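Local coordinates for protein dihydropteroate synthase (Xanthomonas albilineans, PDB 6Q62) that probably catalyses the condensation of para-aminobenzoate with 6-hydroxymethyl-7,8-dihydropterin diphosphate to 7,8-dihydropteroate, a magnesium-dependent step of folate biosynthesis, at residues V122-Q127 against V171-A176; S5-L8 against R13-T16. One frame throughout, in Å; residues are numbered along the deposited sequence.

Interaction 1 of 2, residues V122-Q127 against V171-A176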
loop_
_atom_site.group_PDB
_atom_site.type_symbol
_atom_site.label_atom_id
_atom_site.label_comp_id
_atom_site.label_asym_id
_atom_site.label_seq_id
_atom_site.Cartn_x
_atom_site.Cartn_y
_atom_site.Cartn_z
ATOM N N VAL A 122 4.506 0.782 26.399
ATOM C CA VAL A 122 3.498 1.803 26.133
ATOM C C VAL A 122 3.555 2.949 27.152
ATOM O O VAL A 122 3.075 4.048 26.844
ATOM C CB VAL A 122 2.052 1.234 25.983
ATOM C CG1 VAL A 122 1.930 0.313 24.774
ATOM C CG2 VAL A 122 1.569 0.540 27.264
ATOM N N GLN A 123 4.131 2.701 28.346
ATOM C CA GLN A 123 4.267 3.714 29.398
ATOM C C GLN A 123 5.628 4.422 29.404
ATOM O O GLN A 123 5.869 5.269 30.271
ATOM C CB GLN A 123 3.962 3.090 30.765
ATOM C CG GLN A 123 2.465 2.953 30.996
ATOM C CD GLN A 123 1.851 4.287 31.376
ATOM O OE1 GLN A 123 1.051 4.865 30.634
ATOM N NE2 GLN A 123 2.235 4.823 32.531
ATOM N N ALA A 124 6.512 4.120 28.402
ATOM C CA ALA A 124 7.831 4.750 28.262
ATOM C C ALA A 124 8.634 4.753 29.598
ATOM O O ALA A 124 9.242 5.762 29.968
ATOM C CB ALA A 124 7.692 6.154 27.708
ATOM N N LEU A 125 8.623 3.602 30.291
ATOM C CA LEU A 125 9.351 3.318 31.541
ATOM C C LEU A 125 8.909 4.171 32.722
ATOM O O LEU A 125 9.679 4.348 33.670
ATOM C CB LEU A 125 10.880 3.383 31.343
ATOM C CG LEU A 125 11.425 2.467 30.208
ATOM C CD1 LEU A 125 12.914 2.650 30.021
ATOM C CD2 LEU A 125 11.036 1.023 30.408
ATOM N N ARG A 126 7.648 4.646 32.704
ATOM C CA ARG A 126 7.139 5.449 33.806
ATOM C C ARG A 126 6.645 4.624 34.985
ATOM O O ARG A 126 6.477 5.199 36.074
ATOM C CB ARG A 126 6.042 6.411 33.322
ATOM C CG ARG A 126 6.606 7.542 32.456
ATOM C CD ARG A 126 5.501 8.458 32.010
ATOM N NE ARG A 126 4.636 7.881 30.968
ATOM C CZ ARG A 126 3.488 8.432 30.602
ATOM N NH1 ARG A 126 3.061 9.545 31.192
ATOM N NH2 ARG A 126 2.765 7.889 29.634
ATOM N N GLN A 127 6.440 3.305 34.811
ATOM C CA GLN A 127 6.022 2.453 35.941
ATOM C C GLN A 127 7.210 2.306 36.911
ATOM O O GLN A 127 8.320 2.007 36.480
ATOM C CB GLN A 127 5.571 1.076 35.419
ATOM C CG GLN A 127 4.953 0.118 36.422
ATOM C CD GLN A 127 3.598 0.507 36.973
ATOM O OE1 GLN A 127 3.222 0.038 38.046
ATOM N NE2 GLN A 127 2.856 1.410 36.330
ATOM N N VAL A 171 11.625 13.446 24.064
ATOM C CA VAL A 171 12.928 13.994 24.464
ATOM C C VAL A 171 13.099 13.729 25.994
ATOM O O VAL A 171 14.121 13.197 26.419
ATOM C CB VAL A 171 13.004 15.508 24.123
ATOM C CG1 VAL A 171 14.130 16.208 24.880
ATOM C CG2 VAL A 171 13.169 15.716 22.624
ATOM N N GLU A 172 12.063 14.064 26.790
ATOM C CA GLU A 172 12.037 13.834 28.256
ATOM C C GLU A 172 12.267 12.363 28.625
ATOM O O GLU A 172 13.048 12.077 29.524
ATOM C CB GLU A 172 10.706 14.289 28.845
ATOM C CG GLU A 172 10.584 15.800 28.904
ATOM C CD GLU A 172 9.198 16.367 29.138
ATOM O OE1 GLU A 172 8.232 15.583 29.286
ATOM O OE2 GLU A 172 9.081 17.613 29.156
ATOM N N ARG A 173 11.628 11.430 27.898
ATOM C CA ARG A 173 11.795 10.007 28.208
ATOM C C ARG A 173 13.152 9.472 27.770
ATOM O O ARG A 173 13.713 8.637 28.477
ATOM C CB ARG A 173 10.640 9.158 27.649
ATOM C CG ARG A 173 9.256 9.574 28.148
ATOM C CD ARG A 173 9.172 9.708 29.683
ATOM N NE ARG A 173 9.585 8.469 30.372
ATOM C CZ ARG A 173 10.029 8.435 31.625
ATOM N NH1 ARG A 173 10.364 7.280 32.186
ATOM N NH2 ARG A 173 10.131 9.555 32.330
ATOM N N ILE A 174 13.700 9.965 26.636
ATOM C CA ILE A 174 15.055 9.559 26.203
ATOM C C ILE A 174 16.031 9.991 27.326
ATOM O O ILE A 174 16.899 9.220 27.713
ATOM C CB ILE A 174 15.462 10.231 24.835
ATOM C CG1 ILE A 174 14.646 9.597 23.655
ATOM C CG2 ILE A 174 16.994 10.075 24.557
ATOM C CD1 ILE A 174 14.656 10.476 22.371
ATOM N N PHE A 175 15.894 11.232 27.801
ATOM C CA PHE A 175 16.740 11.812 28.851
ATOM C C PHE A 175 16.630 10.995 30.146
ATOM O O PHE A 175 17.666 10.621 30.693
ATOM C CB PHE A 175 16.391 13.298 29.035
ATOM C CG PHE A 175 17.188 14.028 30.085
ATOM C CD1 PHE A 175 18.469 14.493 29.812
ATOM C CD2 PHE A 175 16.675 14.209 31.362
ATOM C CE1 PHE A 175 19.217 15.144 30.799
ATOM C CE2 PHE A 175 17.415 14.878 32.343
ATOM C CZ PHE A 175 18.672 15.361 32.045
ATOM N N ALA A 176 15.399 10.685 30.601
ATOM C CA ALA A 176 15.137 9.847 31.782
ATOM C C ALA A 176 15.805 8.485 31.647
ATOM O O ALA A 176 16.441 8.015 32.589
ATOM C CB ALA A 176 13.646 9.681 31.968
#
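Bends at chi2 (-51°) and chi3 (-56°) fold the side chain of Arg-173 along its own helix, 162-179, toward Ala-176, so that its guanidinium meets the carbonyl of Ala-124, while a chi3 bend turns Arg-126 back over its own loop. The loop follows strand 118-121 of the TIM barrel and makes a type I' beta turn from Gln-123 to Arg-126. Its central residues, Ala-124 and Leu-125, both have positive phi, which turns the Ala-124 carbonyl out to the helix. Arg-173 grips this oxygen side-on: NE lies 2.8 Å and NH1 2.9 Å from Ala-124 O, near the guanidinium plane. Arginine suits the place because NE-H and an NH1-H leave one edge nearly side by side and can share one acceptor through bent bonds (137° from NH1); alanine, because its small CB packs on Arg-173 CG at 3.8 Å. Ala-176 CB lies against one guanidinium face, toward its rim. The like-charged heads do not touch: Arg-126 NE is 5.0 Å from Arg-173 NE, held by Gln-123 O, and its NH2 by Met-146 O. Val-122 touches the bound 6-chloroguanine. Between the arginines, the apolar Arg-126 CG lies over the guanidinium centre, 3.6 Å from Arg-173 CZ.

Interaction 2 of 2, residues S5-L8 against R13-T16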
loop_
_atom_site.group_PDB
_atom_site.type_symbol
_atom_site.label_atom_id
_atom_site.label_comp_id
_atom_site.label_asym_id
_atom_site.label_seq_id
_atom_site.Cartn_x
_atom_site.Cartn_y
_atom_site.Cartn_z
ATOM N N SER A 5 24.002 2.702 10.136
ATOM C CA SER A 5 22.650 2.215 10.402
ATOM C C SER A 5 22.516 1.597 11.799
ATOM O O SER A 5 23.393 0.816 12.193
ATOM C CB SER A 5 22.243 1.185 9.353
ATOM O OG SER A 5 22.107 1.733 8.049
ATOM N N PRO A 6 21.412 1.879 12.543
ATOM C CA PRO A 6 21.245 1.262 13.871
ATOM C C PRO A 6 21.319 -0.269 13.825
ATOM O O PRO A 6 20.759 -0.924 12.945
ATOM C CB PRO A 6 19.874 1.780 14.348
ATOM C CG PRO A 6 19.662 3.048 13.588
ATOM C CD PRO A 6 20.272 2.770 12.231
ATOM N N ARG A 7 22.078 -0.823 14.755
ATOM C CA ARG A 7 22.295 -2.255 14.885
ATOM C C ARG A 7 21.847 -2.593 16.306
ATOM O O ARG A 7 22.547 -2.259 17.266
ATOM C CB ARG A 7 23.783 -2.550 14.669
ATOM C CG ARG A 7 24.118 -4.013 14.628
ATOM C CD ARG A 7 25.613 -4.231 14.569
ATOM N NE ARG A 7 25.937 -5.657 14.543
ATOM C CZ ARG A 7 26.070 -6.421 15.624
ATOM N NH1 ARG A 7 25.921 -5.902 16.838
ATOM N NH2 ARG A 7 26.348 -7.713 15.499
ATOM N N LEU A 8 20.645 -3.176 16.444
ATOM C CA LEU A 8 20.108 -3.488 17.769
ATOM C C LEU A 8 20.400 -4.916 18.133
ATOM O O LEU A 8 19.956 -5.841 17.443
ATOM C CB LEU A 8 18.591 -3.214 17.863
ATOM C CG LEU A 8 18.116 -1.781 17.685
ATOM C CD1 LEU A 8 16.623 -1.756 17.467
ATOM C CD2 LEU A 8 18.453 -0.923 18.891
ATOM N N ARG A 13 20.256 -11.685 19.199
ATOM C CA ARG A 13 19.598 -11.689 17.881
ATOM C C ARG A 13 19.664 -10.284 17.358
ATOM O O ARG A 13 19.151 -9.352 17.995
ATOM C CB ARG A 13 18.152 -12.188 17.986
ATOM C CG ARG A 13 18.126 -13.637 18.371
ATOM C CD ARG A 13 16.747 -14.199 18.507
ATOM N NE ARG A 13 16.864 -15.575 18.957
ATOM C CZ ARG A 13 15.885 -16.469 18.948
ATOM N NH1 ARG A 13 14.681 -16.143 18.492
ATOM N NH2 ARG A 13 16.105 -17.698 19.378
ATOM N N ILE A 14 20.351 -10.113 16.229
ATOM C CA ILE A 14 20.614 -8.791 15.672
ATOM C C ILE A 14 19.513 -8.297 14.765
ATOM O O ILE A 14 19.138 -8.978 13.815
ATOM C CB ILE A 14 22.000 -8.730 14.972
ATOM C CG1 ILE A 14 23.122 -9.418 15.822
ATOM C CG2 ILE A 14 22.362 -7.284 14.590
ATOM C CD1 ILE A 14 23.373 -8.861 17.285
ATOM N N LEU A 15 19.014 -7.095 15.063
ATOM C CA LEU A 15 18.018 -6.404 14.256
ATOM C C LEU A 15 18.761 -5.225 13.608
ATOM O O LEU A 15 19.141 -4.281 14.306
ATOM C CB LEU A 15 16.866 -5.904 15.157
ATOM C CG LEU A 15 15.735 -5.143 14.465
ATOM C CD1 LEU A 15 14.984 -6.053 13.476
ATOM C CD2 LEU A 15 14.769 -4.534 15.493
ATOM N N THR A 16 18.986 -5.289 12.289
ATOM C CA THR A 16 19.700 -4.232 11.565
ATOM C C THR A 16 18.710 -3.283 10.910
ATOM O O THR A 16 17.932 -3.708 10.055
ATOM C CB THR A 16 20.695 -4.840 10.555
ATOM O OG1 THR A 16 21.451 -5.856 11.216
ATOM C CG2 THR A 16 21.627 -3.779 9.952
#
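One face of the Arg-7 guanidinium lies against Ile-14, whose CG2 sits 3.8 Å above the plane and is offset toward the rim. Ile-14 CD1 comes to 3.7 Å from Arg-7 NH2. The contact is a van der Waals one between a flat cation and a branched aliphatic chain. With chi1 at -174° and the chain extended from CG to NE, Arg-7 carries its head diagonally across to the partner strand, and on the way its CG passes 3.7 Å from Ile-14 CG2. Arginine suits this exposed position because its methylenes can pack on a neighbour while the charged end stays at the surface; isoleucine, beta-branched, suits a strand and offers two branches to the guanidinium.

The backbones form an antiparallel beta hairpin of strands 7-10 and 13-16. Leu-8 and Leu-15 make a hydrogen-bonded pair: Leu-8 N donates to Leu-15 O at 2.8 Å, and Leu-15 N donates to Leu-8 O at 2.9 Å, almost straight at 179°. Leu-8 O also receives a CA-H...O contact from Ile-14 CA at 3.5 Å. Next along, Arg-7 and Thr-16 form a non-hydrogen-bonded pair whose side chains lie on the face away from the leucines.

The two leucines lie side by side and point the same way, Leu-8 CD1 meeting Leu-15 CD2 at 3.9 Å. Both are buried, as fits leucine on the inner face. Outside these segments, Pro-6 bonds through its backbone to Leu-17, and Arg-13 NH1 and NH2 reach the carbonyls of Leu-96 and Val-91, tying the hairpin to the region that ends helix 76-93.

Chemically the hairpin is thus two-sided: the leucines on one face are buried, as their apolar branches favour, whereas on the other Arg-7 has its methylenes and one guanidinium face against isoleucine and its charge at the protein surface.

Overall arrangement
Interaction 2 closes before interaction 1 opens, so the contacts come in series along the chain, with their centres 22 Å apart and nearest atoms about 12 Å apart. They share no strand or helix. The hairpin of 5-8 and 13-16 forms a separate two-stranded sheet just before strand 21-27, the first of the parallel barrel strands. Interaction 1 instead joins the loop after strand 118-121 to helix 162-179, beside the 6-chloroguanine pocket at the C-terminal ends of those strands. The hairpin lies at the other end of the barrel, where strand 21-27 begins. One contact therefore belongs to the ligand-binding end, the other to the end of the barrel where the parallel strands begin.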